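Long-range contacts in CurD (Moorea producens 3L, PDB 5KP7), which is a hydroxymethylglutaryl-CoA synthase family member that probably carries out an acyl-transfer condensation, and that binds a 4'-phosphopantetheine group: residues Q41-K46 and M63-V68; S69-D74 and E392-H397; D168-L173 and P190-G195. The protein carries 3 engineered substitutions. All coordinates share one frame; numbering follows the deposited sequence. Where two conformers were deposited one is given.

Contact 1 of 3, residues Q41-K46 and M63-V68; sequences QLELRK and MKEKAV
Gln41 bends over the side chain of Glu65 because its CG sits between the backbone N and the carbonyl carbon and the chain turns again at chi2 (84°). The amide and carboxylate planes, 26° apart, end up stacked, with Gln41 OE1 3.4 Å from Glu65 CG. Gln41 NE2 gives a weak hydrogen bond to Glu43 OE2 at 3.4 Å, an oxygen that also binds Ser385 OG. Met63 CB lies 3.6 Å from Leu44 CD1, and the bend at chi3 of Met63 (65°) brings its CE to 3.9 Å from the same methyl. Leu42 and Lys66 form an antiparallel hydrogen-bonded pair (Leu42 N to Lys66 O 2.9 Å), flanked by the non-hydrogen-bonded pairs Gln41-Ala67 and Glu43-Glu65. Lys64 O receives Leu44 N at 2.9 Å and also a water that accepts from Arg45 N, tying the first residues of helix 44-50 to the residue before strand 65-67. On the face of Leu42, extended Lys66 carries its NZ to Glu189 O and Tyr391 OH. Strand 40-43 is the middle of a small three-stranded sheet, between strands 65-67 and 384-385; helix 388-397 packs on Leu42, while helix 309-318 borders Glu65 and Ala67.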
loop_
_atom_site.group_PDB
_atom_site.type_symbol
_atom_site.label_atom_id
_atom_site.label_comp_id
_atom_site.label_asym_id
_atom_site.label_seq_id
_atom_site.Cartn_x
_atom_site.Cartn_y
_atom_site.Cartn_z
ATOM N N GLN A 41 3.011 -14.546 -9.434
ATOM C CA GLN A 41 2.356 -13.304 -9.806
ATOM C C GLN A 41 1.515 -13.496 -11.066
ATOM O O GLN A 41 1.754 -14.415 -11.829
ATOM C CB GLN A 41 3.402 -12.205 -10.002
ATOM C CG GLN A 41 4.479 -12.472 -11.048
ATOM C CD GLN A 41 4.087 -12.127 -12.486
ATOM O OE1 GLN A 41 3.043 -11.498 -12.729
ATOM N NE2 GLN A 41 4.908 -12.520 -13.441
ATOM N N LEU A 42 0.525 -12.624 -11.241
ATOM C CA LEU A 42 -0.313 -12.565 -12.440
ATOM C C LEU A 42 -0.068 -11.247 -13.151
ATOM O O LEU A 42 -0.206 -10.164 -12.555
ATOM C CB LEU A 42 -1.788 -12.613 -12.087
ATOM C CG LEU A 42 -2.761 -12.563 -13.273
ATOM C CD1 LEU A 42 -2.624 -13.827 -14.102
ATOM C CD2 LEU A 42 -4.176 -12.382 -12.752
ATOM N N GLU A 43 0.210 -11.353 -14.440
ATOM C CA GLU A 43 0.385 -10.183 -15.311
ATOM C C GLU A 43 -0.989 -9.637 -15.645
ATOM O O GLU A 43 -1.835 -10.367 -16.119
ATOM C CB GLU A 43 1.185 -10.581 -16.554
ATOM C CG GLU A 43 2.653 -10.856 -16.207
ATOM C CD GLU A 43 3.419 -11.665 -17.238
ATOM O OE1 GLU A 43 3.070 -11.648 -18.435
ATOM O OE2 GLU A 43 4.418 -12.320 -16.840
ATOM N N LEU A 44 -1.231 -8.368 -15.342
ATOM C CA LEU A 44 -2.586 -7.836 -15.464
ATOM C C LEU A 44 -3.089 -7.757 -16.909
ATOM O O LEU A 44 -4.283 -7.845 -17.118
ATOM C CB LEU A 44 -2.738 -6.511 -14.728
ATOM C CG LEU A 44 -2.619 -6.712 -13.212
ATOM C CD1 LEU A 44 -2.580 -5.351 -12.561
ATOM C CD2 LEU A 44 -3.731 -7.581 -12.632
ATOM N N ARG A 45 -2.184 -7.664 -17.885
ATOM C CA ARG A 45 -2.554 -7.807 -19.326
ATOM C C ARG A 45 -3.310 -9.110 -19.603
ATOM O O ARG A 45 -4.230 -9.141 -20.414
ATOM C CB ARG A 45 -1.317 -7.752 -20.223
ATOM C CG ARG A 45 -0.589 -6.402 -20.213
ATOM C CD ARG A 45 0.238 -6.206 -21.467
ATOM N NE ARG A 45 0.815 -4.867 -21.634
ATOM C CZ ARG A 45 1.719 -4.556 -22.579
ATOM N NH1 ARG A 45 2.171 -5.481 -23.419
ATOM N NH2 ARG A 45 2.195 -3.315 -22.679
ATOM N N LYS A 46 -2.938 -10.185 -18.923
ATOM C CA LYS A 46 -3.669 -11.456 -19.037
ATOM C C LYS A 46 -5.098 -11.372 -18.492
ATOM O O LYS A 46 -6.016 -11.927 -19.101
ATOM C CB LYS A 46 -2.911 -12.598 -18.355
ATOM C CG LYS A 46 -1.559 -12.877 -18.977
ATOM C CD LYS A 46 -0.895 -14.090 -18.357
ATOM C CE LYS A 46 0.591 -14.050 -18.634
ATOM N NZ LYS A 46 1.248 -15.292 -18.190
ATOM N N MET A 63 -0.570 -0.063 -13.572
ATOM C CA MET A 63 -0.558 -1.378 -12.963
ATOM C C MET A 63 0.070 -2.372 -13.940
ATOM O O MET A 63 -0.166 -2.274 -15.150
ATOM C CB MET A 63 -1.981 -1.798 -12.593
ATOM C CG MET A 63 -2.663 -0.793 -11.656
ATOM S SD MET A 63 -4.484 -0.840 -11.652
ATOM C CE MET A 63 -4.658 -2.455 -10.979
ATOM N N LYS A 64 0.904 -3.282 -13.432
ATOM C CA LYS A 64 1.639 -4.232 -14.279
ATOM C C LYS A 64 1.357 -5.678 -13.846
ATOM O O LYS A 64 0.873 -6.502 -14.637
ATOM C CB LYS A 64 3.161 -3.956 -14.275
ATOM C CG LYS A 64 3.613 -2.640 -14.933
ATOM C CD LYS A 64 5.148 -2.427 -14.902
ATOM C CE LYS A 64 5.658 -1.560 -16.059
ATOM N NZ LYS A 64 7.126 -1.704 -16.379
ATOM N N GLU A 65 1.702 -5.980 -12.590
ATOM C CA GLU A 65 1.549 -7.332 -12.047
ATOM C C GLU A 65 1.045 -7.269 -10.635
ATOM O O GLU A 65 1.280 -6.285 -9.934
ATOM C CB GLU A 65 2.896 -8.055 -12.021
ATOM C CG GLU A 65 3.558 -8.251 -13.376
ATOM C CD GLU A 65 5.058 -8.380 -13.284
ATOM O OE1 GLU A 65 5.582 -8.330 -12.152
ATOM O OE2 GLU A 65 5.711 -8.548 -14.339
ATOM N N LYS A 66 0.348 -8.325 -10.211
ATOM C CA LYS A 66 0.058 -8.483 -8.790
ATOM C C LYS A 66 0.607 -9.819 -8.277
ATOM O O LYS A 66 0.535 -10.846 -8.951
ATOM C CB LYS A 66 -1.431 -8.351 -8.484
ATOM C CG LYS A 66 -2.341 -9.408 -9.085
ATOM C CD LYS A 66 -3.698 -9.344 -8.409
ATOM C CE LYS A 66 -4.679 -10.343 -8.990
ATOM N NZ LYS A 66 -5.827 -10.471 -8.050
ATOM N N ALA A 67 1.158 -9.775 -7.073
ATOM C CA ALA A 67 1.541 -11.022 -6.393
ATOM C C ALA A 67 0.307 -11.757 -5.956
ATOM O O ALA A 67 -0.686 -11.131 -5.600
ATOM C CB ALA A 67 2.418 -10.715 -5.196
ATOM N N VAL A 68 0.379 -13.101 -5.890
ATOM C CA VAL A 68 -0.796 -13.906 -5.500
ATOM C C VAL A 68 -0.330 -14.984 -4.513
ATOM O O VAL A 68 0.577 -15.723 -4.847
ATOM C CB VAL A 68 -1.438 -14.575 -6.722
ATOM C CG1 VAL A 68 -2.693 -15.333 -6.331
ATOM C CG2 VAL A 68 -1.788 -13.518 -7.767
HETATM O O HOH W 1 0.434 -6.373 -17.241
#

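Contact 2 of 3, residues S69-D74 and E392-H397; sequences SLPYED and EQLLYH
Leu70 and Pro71, the first two residues of a type I beta turn running from Leu70 to Glu73, lie against the last turns of helix 388-397, with CA of Leu70 7.0 Å from CA of Leu394 and no hydrogen bond crossing between the two segments. The turn belongs to the connection between strand 65-67 and helix 75-89, and Asp74 directly after it is the N-cap of that helix, its OD1 accepting from Ser77 N. Leu394 carries most of the contact. Its CG stands opposite the backbone N, beside the carbonyl carbon (chi1 -171°), and this sends the two methyl groups forward to the turn although the CB itself does not point there. CD2 rests on the carbonyl oxygen of Ser69, while CD1 meets CD1 of Leu70 at 4.1 Å, the two leucine side chains crossing at about a right angle. Pro71 turns its ring toward the helix: its CD lies 4.4 Å from Leu394 CG and its CG 4.4 Å from His397 CB, one helical turn further on. Replacing Leu394 by an alanine would probably leave Leu70 CD1 and the Pro71 ring without the isobutyl group they pack on in the helix and open a gap between turn and helix. The turn itself is held from within. Leu70 N donates to Glu73 OE1 at 3.1 Å, nearly straight (171°) and on the anti lone pair, while Glu73 OE2 is taken by Tyr36 OH. Leu70 CB lies over one face of the Tyr72 ring, toward its rim; the ring also meets Trp419 edge-to-face. Within the segment Leu70 O accepts from Glu73 N at 3.0 Å and from Ser69 OG at 3.2 Å, the two donors arriving from opposite faces of the carbonyl plane.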
loop_
_atom_site.group_PDB
_atom_site.type_symbol
_atom_site.label_atom_id
_atom_site.label_comp_id
_atom_site.label_asym_id
_atom_site.label_seq_id
_atom_site.Cartn_x
_atom_site.Cartn_y
_atom_site.Cartn_z
ATOM N N SER A 69 -0.918 -14.996 -3.331
ATOM C CA SER A 69 -0.587 -16.030 -2.303
ATOM C C SER A 69 -1.127 -17.396 -2.741
ATOM O O SER A 69 -2.326 -17.511 -3.107
ATOM C CB SER A 69 -1.249 -15.670 -1.014
ATOM O OG SER A 69 -0.934 -16.555 0.061
ATOM N N LEU A 70 -0.289 -18.432 -2.619
ATOM C CA LEU A 70 -0.744 -19.821 -2.809
ATOM C C LEU A 70 -1.548 -20.291 -1.602
ATOM O O LEU A 70 -1.477 -19.699 -0.540
ATOM C CB LEU A 70 0.463 -20.738 -3.028
ATOM C CG LEU A 70 1.170 -20.758 -4.382
ATOM C CD1 LEU A 70 0.311 -21.529 -5.382
ATOM C CD2 LEU A 70 1.464 -19.392 -4.930
ATOM N N PRO A 71 -2.316 -21.397 -1.748
ATOM C CA PRO A 71 -3.085 -21.915 -0.586
ATOM C C PRO A 71 -2.219 -22.359 0.594
ATOM O O PRO A 71 -2.640 -22.259 1.748
ATOM C CB PRO A 71 -3.927 -23.053 -1.190
ATOM C CG PRO A 71 -4.053 -22.672 -2.622
ATOM C CD PRO A 71 -2.731 -22.047 -3.018
ATOM N N TYR A 72 -0.965 -22.707 0.297
ATOM C CA TYR A 72 -0.006 -23.082 1.308
ATOM C C TYR A 72 0.862 -21.906 1.734
ATOM O O TYR A 72 2.010 -22.083 2.161
ATOM C CB TYR A 72 0.814 -24.300 0.835
ATOM C CG TYR A 72 1.389 -24.188 -0.557
ATOM C CD1 TYR A 72 2.515 -23.388 -0.815
ATOM C CD2 TYR A 72 0.789 -24.836 -1.648
ATOM C CE1 TYR A 72 3.038 -23.295 -2.102
ATOM C CE2 TYR A 72 1.312 -24.726 -2.923
ATOM C CZ TYR A 72 2.427 -23.961 -3.138
ATOM O OH TYR A 72 2.936 -23.885 -4.415
ATOM N N GLU A 73 0.312 -20.688 1.642
ATOM C CA GLU A 73 0.928 -19.518 2.233
ATOM C C GLU A 73 -0.163 -18.736 2.938
ATOM O O GLU A 73 -1.363 -18.843 2.598
ATOM C CB GLU A 73 1.563 -18.636 1.162
ATOM C CG GLU A 73 2.651 -19.330 0.345
ATOM C CD GLU A 73 3.260 -18.365 -0.638
ATOM O OE1 GLU A 73 2.608 -18.117 -1.694
ATOM O OE2 GLU A 73 4.379 -17.816 -0.347
ATOM N N ASP A 74 0.255 -17.980 3.946
ATOM C CA ASP A 74 -0.656 -17.118 4.667
ATOM C C ASP A 74 0.132 -15.893 5.160
ATOM O O ASP A 74 1.319 -15.754 4.847
ATOM C CB ASP A 74 -1.404 -17.939 5.739
ATOM C CG ASP A 74 -0.561 -18.289 6.939
ATOM O OD1 ASP A 74 0.589 -17.813 7.020
ATOM O OD2 ASP A 74 -1.076 -19.030 7.814
ATOM N N GLU A 392 -7.265 -18.784 -12.027
ATOM C CA GLU A 392 -8.654 -19.151 -11.713
ATOM C C GLU A 392 -8.723 -20.404 -10.826
ATOM O O GLU A 392 -9.538 -20.469 -9.920
ATOM C CB GLU A 392 -9.491 -19.324 -13.007
ATOM C CG GLU A 392 -9.735 -17.979 -13.669
ATOM C CD GLU A 392 -10.269 -18.028 -15.086
ATOM O OE1 GLU A 392 -10.863 -17.004 -15.490
ATOM O OE2 GLU A 392 -10.081 -19.031 -15.807
ATOM N N GLN A 393 -7.863 -21.385 -11.092
ATOM C CA GLN A 393 -7.810 -22.578 -10.263
ATOM C C GLN A 393 -7.389 -22.196 -8.836
ATOM O O GLN A 393 -7.957 -22.690 -7.845
ATOM C CB GLN A 393 -6.815 -23.582 -10.807
ATOM C CG GLN A 393 -7.164 -24.287 -12.101
ATOM C CD GLN A 393 -6.001 -25.172 -12.514
ATOM O OE1 GLN A 393 -5.377 -24.954 -13.564
ATOM N NE2 GLN A 393 -5.660 -26.161 -11.647
ATOM N N LEU A 394 -6.388 -21.318 -8.755
ATOM C CA LEU A 394 -5.885 -20.851 -7.448
ATOM C C LEU A 394 -7.006 -20.246 -6.634
ATOM O O LEU A 394 -7.178 -20.608 -5.479
ATOM C CB LEU A 394 -4.711 -19.889 -7.631
ATOM C CG LEU A 394 -3.913 -19.440 -6.409
ATOM C CD1 LEU A 394 -2.542 -18.944 -6.857
ATOM C CD2 LEU A 394 -4.662 -18.373 -5.636
ATOM N N LEU A 395 -7.802 -19.346 -7.225
ATOM C CA LEU A 395 -8.952 -18.768 -6.527
ATOM C C LEU A 395 -9.908 -19.834 -6.016
ATOM O O LEU A 395 -10.346 -19.784 -4.875
ATOM C CB LEU A 395 -9.753 -17.810 -7.422
ATOM C CG LEU A 395 -9.046 -16.589 -8.004
ATOM C CD1 LEU A 395 -10.058 -15.643 -8.648
ATOM C CD2 LEU A 395 -8.205 -15.874 -6.977
ATOM N N TYR A 396 -10.255 -20.772 -6.885
ATOM C CA TYR A 396 -11.143 -21.878 -6.523
ATOM C C TYR A 396 -10.591 -22.705 -5.341
ATOM O O TYR A 396 -11.305 -23.014 -4.409
ATOM C CB TYR A 396 -11.346 -22.753 -7.761
ATOM C CG TYR A 396 -12.166 -23.990 -7.528
ATOM C CD1 TYR A 396 -13.559 -23.966 -7.623
ATOM C CD2 TYR A 396 -11.555 -25.198 -7.245
ATOM C CE1 TYR A 396 -14.313 -25.126 -7.435
ATOM C CE2 TYR A 396 -12.298 -26.342 -7.033
ATOM C CZ TYR A 396 -13.657 -26.305 -7.117
ATOM O OH TYR A 396 -14.341 -27.463 -6.913
ATOM N N HIS A 397 -9.298 -22.980 -5.368
ATOM C CA HIS A 397 -8.671 -23.819 -4.347
ATOM C C HIS A 397 -8.477 -23.118 -3.009
ATOM O O HIS A 397 -8.327 -23.775 -1.972
ATOM C CB HIS A 397 -7.368 -24.396 -4.896
ATOM C CG HIS A 397 -7.610 -25.457 -5.905
ATOM N ND1 HIS A 397 -8.397 -26.550 -5.627
ATOM C CD2 HIS A 397 -7.243 -25.583 -7.203
ATOM C CE1 HIS A 397 -8.487 -27.316 -6.703
ATOM N NE2 HIS A 397 -7.775 -26.770 -7.660
#

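Contact 3 of 3, residues D168-L173 and P190-G195. With PNS (4'-phosphopantetheine), chain E.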
loop_
_atom_site.group_PDB
_atom_site.type_symbol
_atom_site.label_atom_id
_atom_site.label_comp_id
_atom_site.label_asym_id
_atom_site.label_seq_id
_atom_site.Cartn_x
_atom_site.Cartn_y
_atom_site.Cartn_z
ATOM N N ASP A 168 0.197 -8.765 4.443
ATOM C CA ASP A 168 -1.200 -8.845 3.987
ATOM C C ASP A 168 -1.298 -9.703 2.718
ATOM O O ASP A 168 -0.371 -9.713 1.898
ATOM C CB ASP A 168 -1.805 -7.449 3.755
ATOM C CG ASP A 168 -2.353 -6.804 5.040
ATOM O OD1 ASP A 168 -3.233 -7.388 5.690
ATOM O OD2 ASP A 168 -1.901 -5.695 5.381
ATOM N N ILE A 169 -2.405 -10.439 2.604
ATOM C CA ILE A 169 -2.725 -11.211 1.410
ATOM C C ILE A 169 -4.130 -10.854 1.006
ATOM O O ILE A 169 -4.898 -10.360 1.810
ATOM C CB ILE A 169 -2.609 -12.707 1.691
ATOM C CG1 ILE A 169 -1.139 -12.999 1.997
ATOM C CG2 ILE A 169 -3.137 -13.558 0.545
ATOM C CD1 ILE A 169 -0.887 -14.379 2.362
ATOM N N SER A 170 -4.477 -11.130 -0.233
ATOM C CA SER A 170 -5.859 -10.897 -0.725
ATOM C C SER A 170 -6.470 -12.227 -1.111
ATOM O O SER A 170 -6.395 -12.628 -2.264
ATOM C CB SER A 170 -5.789 -9.964 -1.938
ATOM O OG SER A 170 -5.252 -8.712 -1.535
ATOM N N ARG A 171 -7.045 -12.929 -0.145
ATOM C CA ARG A 171 -7.559 -14.284 -0.408
ATOM C C ARG A 171 -9.026 -14.266 -0.801
ATOM O O ARG A 171 -9.896 -14.707 -0.047
ATOM C CB ARG A 171 -7.260 -15.259 0.741
ATOM C CG ARG A 171 -6.801 -16.582 0.126
ATOM C CD ARG A 171 -6.782 -17.733 1.010
ATOM N NE ARG A 171 -5.879 -17.667 2.144
ATOM C CZ ARG A 171 -4.603 -18.040 2.161
ATOM N NH1 ARG A 171 -3.926 -18.382 1.041
ATOM N NH2 ARG A 171 -3.974 -18.014 3.340
ATOM N N PHE A 172 -9.268 -13.787 -2.020
ATOM C CA PHE A 172 -10.585 -13.819 -2.650
ATOM C C PHE A 172 -11.070 -15.237 -2.922
ATOM O O PHE A 172 -10.298 -16.064 -3.419
ATOM C CB PHE A 172 -10.552 -13.083 -3.985
ATOM C CG PHE A 172 -10.084 -11.667 -3.875
ATOM C CD1 PHE A 172 -10.597 -10.827 -2.880
ATOM C CD2 PHE A 172 -9.109 -11.172 -4.750
ATOM C CE1 PHE A 172 -10.157 -9.518 -2.759
ATOM C CE2 PHE A 172 -8.688 -9.849 -4.639
ATOM C CZ PHE A 172 -9.220 -9.029 -3.646
ATOM N N LEU A 173 -12.337 -15.499 -2.589
ATOM C CA LEU A 173 -12.950 -16.834 -2.710
ATOM C C LEU A 173 -14.109 -16.785 -3.728
ATOM O O LEU A 173 -14.850 -15.801 -3.772
ATOM C CB LEU A 173 -13.463 -17.294 -1.340
ATOM C CG LEU A 173 -12.438 -17.279 -0.187
ATOM C CD1 LEU A 173 -13.037 -17.888 1.079
ATOM C CD2 LEU A 173 -11.153 -18.015 -0.573
ATOM N N PRO A 190 -8.232 -6.492 -9.581
ATOM C CA PRO A 190 -7.016 -6.124 -10.291
ATOM C C PRO A 190 -5.904 -5.564 -9.398
ATOM O O PRO A 190 -4.742 -5.769 -9.703
ATOM C CB PRO A 190 -7.495 -5.033 -11.251
ATOM C CG PRO A 190 -8.965 -5.238 -11.368
ATOM C CD PRO A 190 -9.400 -5.710 -10.039
ATOM N N SER A 191 -6.265 -4.882 -8.317
ATOM C CA SER A 191 -5.310 -4.136 -7.544
ATOM C C SER A 191 -4.809 -4.847 -6.304
ATOM O O SER A 191 -3.843 -4.409 -5.724
ATOM C CB SER A 191 -5.879 -2.763 -7.157
ATOM O OG SER A 191 -7.103 -2.868 -6.472
ATOM N N SER A 192 -5.480 -5.898 -5.862
ATOM C CA SER A 192 -5.231 -6.423 -4.510
ATOM C C SER A 192 -4.166 -7.538 -4.563
ATOM O O SER A 192 -4.428 -8.620 -5.083
ATOM C CB SER A 192 -6.540 -6.910 -3.917
ATOM O OG SER A 192 -7.317 -5.793 -3.486
ATOM N N GLY A 193 -2.971 -7.236 -4.051
ATOM C CA GLY A 193 -1.841 -8.149 -4.102
ATOM C C GLY A 193 -1.628 -8.892 -2.782
ATOM O O GLY A 193 -2.521 -9.007 -1.934
ATOM N N ALA A 194 -0.407 -9.354 -2.612
ATOM C CA ALA A 194 0.038 -10.043 -1.421
ATOM C C ALA A 194 1.519 -9.712 -1.200
ATOM O O ALA A 194 2.285 -9.663 -2.157
ATOM C CB ALA A 194 -0.124 -11.522 -1.601
ATOM N N GLY A 195 1.911 -9.439 0.033
ATOM C CA GLY A 195 3.296 -9.103 0.275
ATOM C C GLY A 195 3.531 -8.807 1.724
ATOM O O GLY A 195 2.587 -8.567 2.487
HETATM O O23 PNS E . -10.261 3.076 -12.916
HETATM P P24 PNS E . -11.271 2.742 -11.843
HETATM O O26 PNS E . -12.682 2.366 -12.242
HETATM O O27 PNS E . -10.751 1.473 -10.968
HETATM C C28 PNS E . -9.426 1.401 -10.462
HETATM C C29 PNS E . -8.882 -0.027 -10.523
HETATM C C30 PNS E . -7.568 -0.227 -9.783
HETATM C C31 PNS E . -9.529 -0.994 -11.545
HETATM C C32 PNS E . -9.803 -0.712 -9.384
HETATM O O33 PNS E . -9.505 -2.124 -9.200
HETATM C C34 PNS E . -9.824 -0.160 -7.973
HETATM O O35 PNS E . -10.537 0.798 -7.690
HETATM N N36 PNS E . -8.970 -0.709 -7.110
HETATM C C37 PNS E . -8.508 -0.004 -5.935
HETATM C C38 PNS E . -9.421 -0.085 -4.739
HETATM C C39 PNS E . -8.695 0.715 -3.683
HETATM O O40 PNS E . -7.921 0.149 -2.921
HETATM N N41 PNS E . -8.920 2.033 -3.677
HETATM C C42 PNS E . -8.257 2.878 -2.710
HETATM C C43 PNS E . -8.395 4.351 -3.029
HETATM S S44 PNS E . -7.593 5.204 -1.658
#
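Ser170 sends its hydroxyl to the carbonyl of Gly193, while Phe172 presents a ring edge to Ser192. With Ser170 OG beside its own backbone N (chi1 -63°), the hydroxyl donates to Gly193 O at 2.8 Å, in the carbonyl plane and on a lone pair. The same OG lies 3.3 Å from Ser192 CB. The ring of Phe172 stands edge-on to Ser192, its CZ 3.4 Å from Ser192 CB, and stacks on Trp185; Ser192 OG, near the ring plane, is spoken for by Ala188 O. Toward the start of 168-173, Ile169 CG1 packs on the methyl of Ala194 at 4.0 Å. Asp168 and Gly195 form an antiparallel hydrogen-bonded pair, Gly195 N to Asp168 O measuring 3.0 Å. Asp168 fastens the start of the loop through Ser107, Ser105 and the backbone N of Glu106 and Gly323. The neighbouring Ser191 faces the ligand: its OG accepts from N36 of the 4'-phosphopantetheine at 2.9 Å and donates to Ala188 O. Both segments belong to the loop that connects the antiparallel neighbours 161-168 and 195-202 of the central mixed sheet in this member of the thiolase-like superfamily, and Pro190 and Ser191 line the phosphopantetheine pocket.

Overall arrangement
All three contacts lie on the same side of the chain's centre, and contact 3 touches both others: its centre is about 11 Å from that of contact 1 and about 10 Å from that of contact 2, whereas the centres of contacts 1 and 2 are about 15 Å apart. Ala67 CB approaches Ala194 O to 3.2 Å, joining contacts 1 and 3, and Val68 CG1 packs on Leu394 CD1 at 3.7 Å, joining contacts 1 and 2. Arg171 joins contact 3 to contact 2, NH2 lying 2.8 Å from Glu73 O. The 4'-phosphopantetheine is reached from two contacts: Ser191 and Pro190 of contact 3, and Met63 of contact 1, whose side chain comes within about 4 Å of the ligand, nearest atoms. Contact 2 lies away from the pocket.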